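Local coordinates for ASCH domain-containing protein (Pyrococcus horikoshii, PDB 2Z0T) that is of unknown function but probably binds RNA, as a small single-domain member of the ASCH family, which is related to the PUA domains, at residues M1-I15 / Q33-L47. Numbering follows the deposited sequence.
Sequences MKWEMGLQEEYIELI and QIKPGDIIIFEGGKL
Trp3 reaches from the edge strand 2-5 to the loop that leads into strand 39-42, where Ile34 and Gln33 cover one face of its indole and Asp38 meets its edge. CB sits 4.4 Å from Ile40 CG1; with CG anti to the carbonyl carbon (chi1 -50°), the ring turns toward 33-38. CD1 and NE1 lie under Ile34 CG1, which packs over the five-membered ring, 3.8 Å from its centroid. NE1 gives a nearly straight hydrogen bond (178°) to Asp38 OD2 at 2.9 Å, in the indole plane but from above the carboxylate plane; Lys35 N reaches the same oxygen from the opposite face. Further out, CH2 and CZ3 lie below Gln33 CG, a CH-pi contact over the six-membered ring, and CH2 comes within 3.1 Å of Gln33 OE1, the amide plane turned 51° from the ring. Strands 2-5 and 39-42 pair in parallel at one side of the mixed five-stranded sheet of this ASCH domain, a family of the PUA clan, with Trp3 N hydrogen-bonded to Ile39 O. With a leucine in place of Trp3, Asp38 OD2 would probably lose the indole donor, and Ile34 and Gln33 the flat surface they lie on. Beyond the paired strands, Leu7 CD2 makes a CH-pi contact over one face of Phe42 while Ile40 CG2 lies over the other. Ile15 CG2, on helix 9-16, meets Leu47 CD2 at 3.7 Å.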
ATOM      1  N   MET A   1     -11.361  12.740   5.290  1.00 20.06           N
ATOM      2  CA  MET A   1     -11.329  12.808   3.800  1.00 23.11           C
ATOM      3  C   MET A   1     -11.478  11.417   3.193  1.00 20.95           C
ATOM      4  O   MET A   1     -11.131  10.418   3.822  1.00 21.31           O
ATOM      5  CB  MET A   1     -10.006  13.416   3.329  1.00 25.39           C
ATOM      6  CG  MET A   1      -9.747  14.835   3.807  1.00 33.11           C
ATOM      7  SD  MET A   1     -10.920  16.018   3.125  1.00 41.18           S
ATOM      8  CE  MET A   1     -10.290  16.197   1.456  1.00 37.36           C
ATOM      9  N   LYS A   2     -12.006  11.358   1.973  1.00 21.84           N
ATOM     10  CA  LYS A   2     -12.177  10.093   1.262  1.00 21.28           C
ATOM     11  C   LYS A   2     -11.329  10.168   0.000  1.00 19.98           C
ATOM     12  O   LYS A   2     -11.478  11.092  -0.803  1.00 21.18           O
ATOM     13  CB  LYS A   2     -13.642   9.870   0.880  1.00 25.87           C
ATOM     14  CG  LYS A   2     -14.578   9.708   2.061  1.00 32.14           C
ATOM     15  CD  LYS A   2     -16.014   9.514   1.598  1.00 37.44           C
ATOM     16  CE  LYS A   2     -16.959   9.366   2.780  1.00 40.83           C
ATOM     17  NZ  LYS A   2     -18.377   9.237   2.342  1.00 46.31           N
ATOM     18  N   TRP A   3     -10.441   9.199  -0.172  1.00 16.14           N
ATOM     19  CA  TRP A   3      -9.559   9.179  -1.332  1.00 15.30           C
ATOM     20  C   TRP A   3      -9.859   8.011  -2.254  1.00 16.40           C
ATOM     21  O   TRP A   3     -10.228   6.933  -1.803  1.00 17.95           O
ATOM     22  CB  TRP A   3      -8.105   9.098  -0.881  1.00 14.00           C
ATOM     23  CG  TRP A   3      -7.767  10.104   0.161  1.00 15.81           C
ATOM     24  CD1 TRP A   3      -7.621   9.882   1.499  1.00 13.62           C
ATOM     25  CD2 TRP A   3      -7.571  11.506  -0.041  1.00 17.85           C
ATOM     26  NE1 TRP A   3      -7.344  11.064   2.147  1.00 15.37           N
ATOM     27  CE2 TRP A   3      -7.309  12.076   1.224  1.00 16.72           C
ATOM     28  CE3 TRP A   3      -7.592  12.338  -1.169  1.00 20.65           C
ATOM     29  CZ2 TRP A   3      -7.069  13.444   1.394  1.00 17.88           C
ATOM     30  CZ3 TRP A   3      -7.355  13.699  -1.000  1.00 20.49           C
ATOM     31  CH2 TRP A   3      -7.096  14.237   0.274  1.00 21.26           C
ATOM     32  N   GLU A   4      -9.688   8.233  -3.551  1.00 15.74           N
ATOM     33  CA  GLU A   4      -9.928   7.187  -4.535  1.00 17.70           C
ATOM     34  C   GLU A   4      -8.625   6.773  -5.195  1.00 18.67           C
ATOM     35  O   GLU A   4      -7.814   7.619  -5.564  1.00 20.30           O
ATOM     36  CB  GLU A   4     -10.877   7.681  -5.628  1.00 20.41           C
ATOM     37  CG  GLU A   4     -12.269   8.032  -5.167  1.00 25.35           C
ATOM     38  CD  GLU A   4     -13.116   8.573  -6.302  1.00 29.14           C
ATOM     39  OE1 GLU A   4     -13.242   7.874  -7.331  1.00 28.39           O
ATOM     40  OE2 GLU A   4     -13.652   9.692  -6.167  1.00 31.28           O
ATOM     41  N   MET A   5      -8.416   5.471  -5.329  1.00 17.43           N
ATOM     42  CA  MET A   5      -7.231   4.973  -6.002  1.00 18.54           C
ATOM     43  C   MET A   5      -7.455   3.556  -6.504  1.00 18.04           C
ATOM     44  O   MET A   5      -8.279   2.808  -5.969  1.00 15.68           O
ATOM     45  CB  MET A   5      -5.977   5.076  -5.105  1.00 22.03           C
ATOM     46  CG  MET A   5      -6.037   4.443  -3.729  1.00 22.99           C
ATOM     47  SD  MET A   5      -4.524   4.834  -2.752  1.00 17.53           S
ATOM     48  CE  MET A   5      -5.037   6.285  -1.862  1.00 23.72           C
ATOM     49  N   GLY A   6      -6.746   3.209  -7.570  1.00 16.99           N
ATOM     50  CA  GLY A   6      -6.890   1.891  -8.151  1.00 14.75           C
ATOM     51  C   GLY A   6      -6.210   0.817  -7.330  1.00 15.04           C
ATOM     52  O   GLY A   6      -5.310   1.099  -6.538  1.00 16.73           O
ATOM     53  N   LEU A   7      -6.652  -0.418  -7.515  1.00 13.52           N
ATOM     54  CA  LEU A   7      -6.079  -1.552  -6.808  1.00 18.13           C
ATOM     55  C   LEU A   7      -6.334  -2.821  -7.604  1.00 20.21           C
ATOM     56  O   LEU A   7      -7.464  -3.084  -8.019  1.00 20.15           O
ATOM     57  CB  LEU A   7      -6.699  -1.683  -5.417  1.00 16.16           C
ATOM     58  CG  LEU A   7      -6.072  -2.754  -4.522  1.00 17.20           C
ATOM     59  CD1 LEU A   7      -4.640  -2.349  -4.163  1.00 17.27           C
ATOM     60  CD2 LEU A   7      -6.909  -2.926  -3.261  1.00 18.04           C
ATOM     61  N   GLN A   8      -5.283  -3.605  -7.822  1.00 21.31           N
ATOM     62  CA  GLN A   8      -5.417  -4.849  -8.567  1.00 23.24           C
ATOM     63  C   GLN A   8      -6.344  -5.818  -7.845  1.00 23.05           C
ATOM     64  O   GLN A   8      -6.389  -5.864  -6.616  1.00 21.20           O
ATOM     65  CB  GLN A   8      -4.045  -5.490  -8.789  1.00 24.12           C
ATOM     66  CG  GLN A   8      -3.190  -4.732  -9.790  1.00 31.59           C
ATOM     67  CD  GLN A   8      -1.912  -5.466 -10.155  1.00 36.49           C
ATOM     68  OE1 GLN A   8      -1.196  -5.064 -11.073  1.00 40.34           O
ATOM     69  NE2 GLN A   8      -1.615  -6.544  -9.435  1.00 36.27           N
ATOM     70  N   GLU A   9      -7.085  -6.595  -8.625  1.00 24.18           N
ATOM     71  CA  GLU A   9      -8.040  -7.549  -8.083  1.00 24.19           C
ATOM     72  C   GLU A   9      -7.505  -8.478  -7.000  1.00 23.47           C
ATOM     73  O   GLU A   9      -8.161  -8.675  -5.975  1.00 24.47           O
ATOM     74  CB  GLU A   9      -8.631  -8.387  -9.218  1.00 30.56           C
ATOM     75  CG  GLU A   9      -9.676  -9.393  -8.768  1.00 36.79           C
ATOM     76  CD  GLU A   9     -10.267 -10.176  -9.926  1.00 42.87           C
ATOM     77  OE1 GLU A   9     -10.833  -9.544 -10.844  1.00 45.00           O
ATOM     78  OE2 GLU A   9     -10.167 -11.422  -9.918  1.00 45.27           O
ATOM     79  N   GLU A  10      -6.323  -9.050  -7.216  1.00 22.10           N
ATOM     80  CA  GLU A  10      -5.764  -9.981  -6.241  1.00 23.93           C
ATOM     81  C   GLU A  10      -5.594  -9.365  -4.862  1.00 21.66           C
ATOM     82  O   GLU A  10      -5.691 -10.062  -3.853  1.00 23.81           O
ATOM     83  CB  GLU A  10      -4.421 -10.555  -6.724  1.00 26.37           C
ATOM     84  CG  GLU A  10      -3.239  -9.597  -6.678  1.00 33.11           C
ATOM     85  CD  GLU A  10      -1.901 -10.323  -6.782  1.00 36.78           C
ATOM     86  OE1 GLU A  10      -1.597 -11.150  -5.895  1.00 39.55           O
ATOM     87  OE2 GLU A  10      -1.152 -10.068  -7.748  1.00 37.75           O
ATOM     88  N   TYR A  11      -5.349  -8.060  -4.811  1.00 17.21           N
ATOM     89  CA  TYR A  11      -5.169  -7.388  -3.530  1.00 18.94           C
ATOM     90  C   TYR A  11      -6.496  -7.079  -2.852  1.00 19.70           C
ATOM     91  O   TYR A  11      -6.578  -7.040  -1.626  1.00 18.35           O
ATOM     92  CB  TYR A  11      -4.353  -6.108  -3.716  1.00 17.28           C
ATOM     93  CG  TYR A  11      -2.968  -6.388  -4.235  1.00 17.97           C
ATOM     94  CD1 TYR A  11      -2.138  -7.311  -3.591  1.00 16.26           C
ATOM     95  CD2 TYR A  11      -2.489  -5.760  -5.384  1.00 19.20           C
ATOM     96  CE1 TYR A  11      -0.869  -7.601  -4.082  1.00 18.57           C
ATOM     97  CE2 TYR A  11      -1.219  -6.045  -5.883  1.00 21.05           C
ATOM     98  CZ  TYR A  11      -0.417  -6.967  -5.227  1.00 19.01           C
ATOM     99  OH  TYR A  11       0.832  -7.260  -5.726  1.00 21.69           O
ATOM    100  N   ILE A  12      -7.537  -6.868  -3.649  1.00 19.53           N
ATOM    101  CA  ILE A  12      -8.852  -6.584  -3.093  1.00 18.84           C
ATOM    102  C   ILE A  12      -9.286  -7.749  -2.208  1.00 22.22           C
ATOM    103  O   ILE A  12      -9.768  -7.549  -1.093  1.00 21.05           O
ATOM    104  CB  ILE A  12      -9.903  -6.366  -4.213  1.00 18.20           C
ATOM    105  CG1 ILE A  12      -9.556  -5.101  -5.001  1.00 18.28           C
ATOM    106  CG2 ILE A  12     -11.302  -6.253  -3.610  1.00 19.68           C
ATOM    107  CD1 ILE A  12     -10.505  -4.794  -6.145  1.00 18.68           C
ATOM    108  N   GLU A  13      -9.091  -8.967  -2.705  1.00 23.63           N
ATOM    109  CA  GLU A  13      -9.467 -10.161  -1.965  1.00 26.08           C
ATOM    110  C   GLU A  13      -8.632 -10.359  -0.698  1.00 24.16           C
ATOM    111  O   GLU A  13      -9.173 -10.689   0.359  1.00 19.42           O
ATOM    112  CB  GLU A  13      -9.339 -11.396  -2.860  1.00 32.90           C
ATOM    113  CG  GLU A  13      -9.750 -12.691  -2.175  1.00 40.31           C
ATOM    114  CD  GLU A  13      -9.602 -13.901  -3.071  1.00 47.03           C
ATOM    115  OE1 GLU A  13      -8.484 -14.129  -3.585  1.00 51.33           O
ATOM    116  OE2 GLU A  13     -10.601 -14.628  -3.260  1.00 50.78           O
ATOM    117  N   LEU A  14      -7.322 -10.156  -0.811  1.00 23.45           N
ATOM    118  CA  LEU A  14      -6.416 -10.324   0.325  1.00 21.91           C
ATOM    119  C   LEU A  14      -6.712  -9.352   1.459  1.00 20.29           C
ATOM    120  O   LEU A  14      -6.558  -9.691   2.633  1.00 20.59           O
ATOM    121  CB  LEU A  14      -4.965 -10.168  -0.137  1.00 21.87           C
ATOM    122  CG  LEU A  14      -4.448 -11.319  -1.004  1.00 23.24           C
ATOM    123  CD1 LEU A  14      -3.128 -10.941  -1.644  1.00 23.29           C
ATOM    124  CD2 LEU A  14      -4.296 -12.567  -0.142  1.00 24.44           C
ATOM    125  N   ILE A  15      -7.129  -8.140   1.108  1.00 16.82           N
ATOM    126  CA  ILE A  15      -7.463  -7.141   2.113  1.00 16.48           C
ATOM    127  C   ILE A  15      -8.777  -7.520   2.795  1.00 18.41           C
ATOM    128  O   ILE A  15      -8.894  -7.448   4.016  1.00 17.98           O
ATOM    129  CB  ILE A  15      -7.591  -5.740   1.481  1.00 14.79           C
ATOM    130  CG1 ILE A  15      -6.227  -5.300   0.937  1.00 14.60           C
ATOM    131  CG2 ILE A  15      -8.108  -4.743   2.512  1.00 16.61           C
ATOM    132  CD1 ILE A  15      -6.243  -3.946   0.241  1.00 16.21           C
ATOM    133  N   GLN A  33      -1.379  13.588   1.388  1.00 19.64           N
ATOM    134  CA  GLN A  33      -2.468  14.312   2.025  1.00 19.11           C
ATOM    135  C   GLN A  33      -3.376  13.378   2.806  1.00 16.60           C
ATOM    136  O   GLN A  33      -4.445  13.776   3.265  1.00 16.74           O
ATOM    137  CB  GLN A  33      -3.264  15.082   0.971  1.00 25.00           C
ATOM    138  CG  GLN A  33      -3.755  14.248  -0.189  1.00 33.08           C
ATOM    139  CD  GLN A  33      -4.198  15.103  -1.364  1.00 35.37           C
ATOM    140  OE1 GLN A  33      -4.996  16.028  -1.210  1.00 40.18           O
ATOM    141  NE2 GLN A  33      -3.684  14.793  -2.547  1.00 39.14           N
ATOM    142  N   ILE A  34      -2.928  12.139   2.966  1.00 14.63           N
ATOM    143  CA  ILE A  34      -3.695  11.123   3.681  1.00 15.97           C
ATOM    144  C   ILE A  34      -3.270  11.020   5.141  1.00 15.18           C
ATOM    145  O   ILE A  34      -2.083  11.080   5.459  1.00 18.85           O
ATOM    146  CB  ILE A  34      -3.513   9.744   3.013  1.00 15.31           C
ATOM    147  CG1 ILE A  34      -3.936   9.825   1.545  1.00 16.11           C
ATOM    148  CG2 ILE A  34      -4.317   8.685   3.764  1.00 14.40           C
ATOM    149  CD1 ILE A  34      -3.772   8.511   0.787  1.00 14.44           C
ATOM    150  N   LYS A  35      -4.244  10.868   6.033  1.00 14.56           N
ATOM    151  CA  LYS A  35      -3.945  10.746   7.453  1.00 14.72           C
ATOM    152  C   LYS A  35      -4.894   9.747   8.103  1.00 12.69           C
ATOM    153  O   LYS A  35      -5.974   9.478   7.574  1.00 15.35           O
ATOM    154  CB  LYS A  35      -4.072  12.109   8.140  1.00 14.84           C
ATOM    155  CG  LYS A  35      -5.469  12.723   8.092  1.00 17.57           C
ATOM    156  CD  LYS A  35      -5.469  14.108   8.725  1.00 15.57           C
ATOM    157  CE  LYS A  35      -6.847  14.744   8.681  1.00 21.03           C
ATOM    158  NZ  LYS A  35      -7.336  14.892   7.284  1.00 24.92           N
ATOM    159  N   PRO A  36      -4.494   9.167   9.248  1.00 12.05           N
ATOM    160  CA  PRO A  36      -5.359   8.205   9.929  1.00 11.22           C
ATOM    161  C   PRO A  36      -6.732   8.838  10.145  1.00 13.40           C
ATOM    162  O   PRO A  36      -6.831  10.009  10.515  1.00 15.33           O
ATOM    163  CB  PRO A  36      -4.613   7.941  11.238  1.00 11.72           C
ATOM    164  CG  PRO A  36      -3.186   8.039  10.816  1.00 11.56           C
ATOM    165  CD  PRO A  36      -3.197   9.286   9.940  1.00 11.47           C
ATOM    166  N   GLY A  37      -7.784   8.067   9.896  1.00 14.83           N
ATOM    167  CA  GLY A  37      -9.132   8.589  10.046  1.00 16.23           C
ATOM    168  C   GLY A  37      -9.777   8.764   8.682  1.00 16.37           C
ATOM    169  O   GLY A  37     -11.003   8.796   8.563  1.00 17.49           O
ATOM    170  N   ASP A  38      -8.948   8.887   7.648  1.00 16.55           N
ATOM    171  CA  ASP A  38      -9.444   9.042   6.282  1.00 14.47           C
ATOM    172  C   ASP A  38      -9.953   7.709   5.760  1.00 13.41           C
ATOM    173  O   ASP A  38      -9.702   6.661   6.350  1.00 12.48           O
ATOM    174  CB  ASP A  38      -8.336   9.525   5.341  1.00 14.03           C
ATOM    175  CG  ASP A  38      -7.952  10.966   5.569  1.00 15.33           C
ATOM    176  OD1 ASP A  38      -8.646  11.661   6.340  1.00 16.89           O
ATOM    177  OD2 ASP A  38      -6.949  11.406   4.963  1.00 14.96           O
ATOM    178  N   ILE A  39     -10.653   7.764   4.636  1.00 13.16           N
ATOM    179  CA  ILE A  39     -11.194   6.578   3.996  1.00 15.38           C
ATOM    180  C   ILE A  39     -10.636   6.462   2.582  1.00 14.59           C
ATOM    181  O   ILE A  39     -10.455   7.469   1.894  1.00 14.10           O
ATOM    182  CB  ILE A  39     -12.738   6.648   3.894  1.00 15.53           C
ATOM    183  CG1 ILE A  39     -13.355   6.649   5.293  1.00 20.69           C
ATOM    184  CG2 ILE A  39     -13.265   5.485   3.057  1.00 14.38           C
ATOM    185  CD1 ILE A  39     -12.979   5.442   6.129  1.00 20.40           C
ATOM    186  N   ILE A  40     -10.349   5.238   2.155  1.00 13.63           N
ATOM    187  CA  ILE A  40      -9.863   5.024   0.799  1.00 13.45           C
ATOM    188  C   ILE A  40     -10.849   4.143   0.044  1.00 14.14           C
ATOM    189  O   ILE A  40     -11.247   3.083   0.526  1.00 14.97           O
ATOM    190  CB  ILE A  40      -8.468   4.357   0.771  1.00 15.02           C
ATOM    191  CG1 ILE A  40      -7.421   5.313   1.352  1.00 14.77           C
ATOM    192  CG2 ILE A  40      -8.091   3.998  -0.669  1.00 12.89           C
ATOM    193  CD1 ILE A  40      -6.031   4.710   1.453  1.00 11.81           C
ATOM    194  N   ILE A  41     -11.264   4.609  -1.130  1.00 13.19           N
ATOM    195  CA  ILE A  41     -12.183   3.860  -1.979  1.00 14.88           C
ATOM    196  C   ILE A  41     -11.317   3.249  -3.074  1.00 13.52           C
ATOM    197  O   ILE A  41     -10.759   3.970  -3.904  1.00 13.76           O
ATOM    198  CB  ILE A  41     -13.239   4.784  -2.629  1.00 16.85           C
ATOM    199  CG1 ILE A  41     -13.991   5.564  -1.550  1.00 20.96           C
ATOM    200  CG2 ILE A  41     -14.211   3.957  -3.465  1.00 19.91           C
ATOM    201  CD1 ILE A  41     -14.737   4.693  -0.561  1.00 22.35           C
ATOM    202  N   PHE A  42     -11.196   1.927  -3.063  1.00 12.44           N
ATOM    203  CA  PHE A  42     -10.370   1.221  -4.042  1.00 13.46           C
ATOM    204  C   PHE A  42     -11.120   0.732  -5.277  1.00 12.91           C
ATOM    205  O   PHE A  42     -12.248   0.254  -5.188  1.00 15.86           O
ATOM    206  CB  PHE A  42      -9.698  -0.002  -3.399  1.00 14.09           C
ATOM    207  CG  PHE A  42      -8.528   0.322  -2.513  1.00 14.88           C
ATOM    208  CD1 PHE A  42      -7.414   0.984  -3.017  1.00 16.03           C
ATOM    209  CD2 PHE A  42      -8.518  -0.092  -1.181  1.00 15.55           C
ATOM    210  CE1 PHE A  42      -6.301   1.229  -2.208  1.00 18.78           C
ATOM    211  CE2 PHE A  42      -7.409   0.148  -0.363  1.00 14.64           C
ATOM    212  CZ  PHE A  42      -6.300   0.808  -0.881  1.00 16.04           C
ATOM    213  N   GLU A  43     -10.461   0.862  -6.423  1.00 15.93           N
ATOM    214  CA  GLU A  43     -10.973   0.396  -7.708  1.00 15.82           C
ATOM    215  C   GLU A  43     -12.456   0.645  -7.964  1.00 14.52           C
ATOM    216  O   GLU A  43     -13.234  -0.297  -8.139  1.00 14.70           O
ATOM    217  CB  GLU A  43     -10.665  -1.099  -7.840  1.00 16.52           C
ATOM    218  CG  GLU A  43     -10.674  -1.645  -9.257  1.00 17.56           C
ATOM    219  CD  GLU A  43      -9.660  -0.968 -10.161  1.00 20.35           C
ATOM    220  OE1 GLU A  43      -8.619  -0.490  -9.656  1.00 18.21           O
ATOM    221  OE2 GLU A  43      -9.899  -0.928 -11.388  1.00 19.96           O
ATOM    222  N   GLY A  44     -12.842   1.915  -7.987  1.00 16.00           N
ATOM    223  CA  GLY A  44     -14.223   2.272  -8.265  1.00 18.18           C
ATOM    224  C   GLY A  44     -15.291   1.721  -7.342  1.00 19.05           C
ATOM    225  O   GLY A  44     -16.410   1.452  -7.784  1.00 20.58           O
ATOM    226  N   GLY A  45     -14.960   1.539  -6.068  1.00 16.76           N
ATOM    227  CA  GLY A  45     -15.945   1.046  -5.124  1.00 18.58           C
ATOM    228  C   GLY A  45     -15.943  -0.439  -4.816  1.00 18.46           C
ATOM    229  O   GLY A  45     -16.789  -0.911  -4.057  1.00 19.33           O
ATOM    230  N   LYS A  46     -15.007  -1.186  -5.389  1.00 17.70           N
ATOM    231  CA  LYS A  46     -14.944  -2.617  -5.127  1.00 18.90           C
ATOM    232  C   LYS A  46     -14.544  -2.907  -3.682  1.00 20.69           C
ATOM    233  O   LYS A  46     -14.779  -4.002  -3.167  1.00 20.52           O
ATOM    234  CB  LYS A  46     -13.968  -3.292  -6.092  1.00 20.22           C
ATOM    235  CG  LYS A  46     -14.497  -3.367  -7.514  1.00 21.40           C
ATOM    236  CD  LYS A  46     -13.544  -4.085  -8.445  1.00 24.89           C
ATOM    237  CE  LYS A  46     -14.180  -4.266  -9.820  1.00 26.46           C
ATOM    238  NZ  LYS A  46     -13.257  -4.927 -10.779  1.00 28.90           N
ATOM    239  N   LEU A  47     -13.955  -1.914  -3.026  1.00 17.94           N
ATOM    240  CA  LEU A  47     -13.531  -2.066  -1.639  1.00 18.98           C
ATOM    241  C   LEU A  47     -13.297  -0.711  -0.985  1.00 16.93           C
ATOM    242  O   LEU A  47     -12.738   0.196  -1.598  1.00 15.16           O
ATOM    243  CB  LEU A  47     -12.244  -2.893  -1.567  1.00 18.72           C
ATOM    244  CG  LEU A  47     -11.557  -2.960  -0.198  1.00 17.56           C
ATOM    245  CD1 LEU A  47     -12.425  -3.725   0.797  1.00 19.43           C
ATOM    246  CD2 LEU A  47     -10.202  -3.626  -0.359  1.00 17.61           C
TER
HETATM  247  O   HOH W   1     -12.799  10.358   7.228  1.00 29.66           O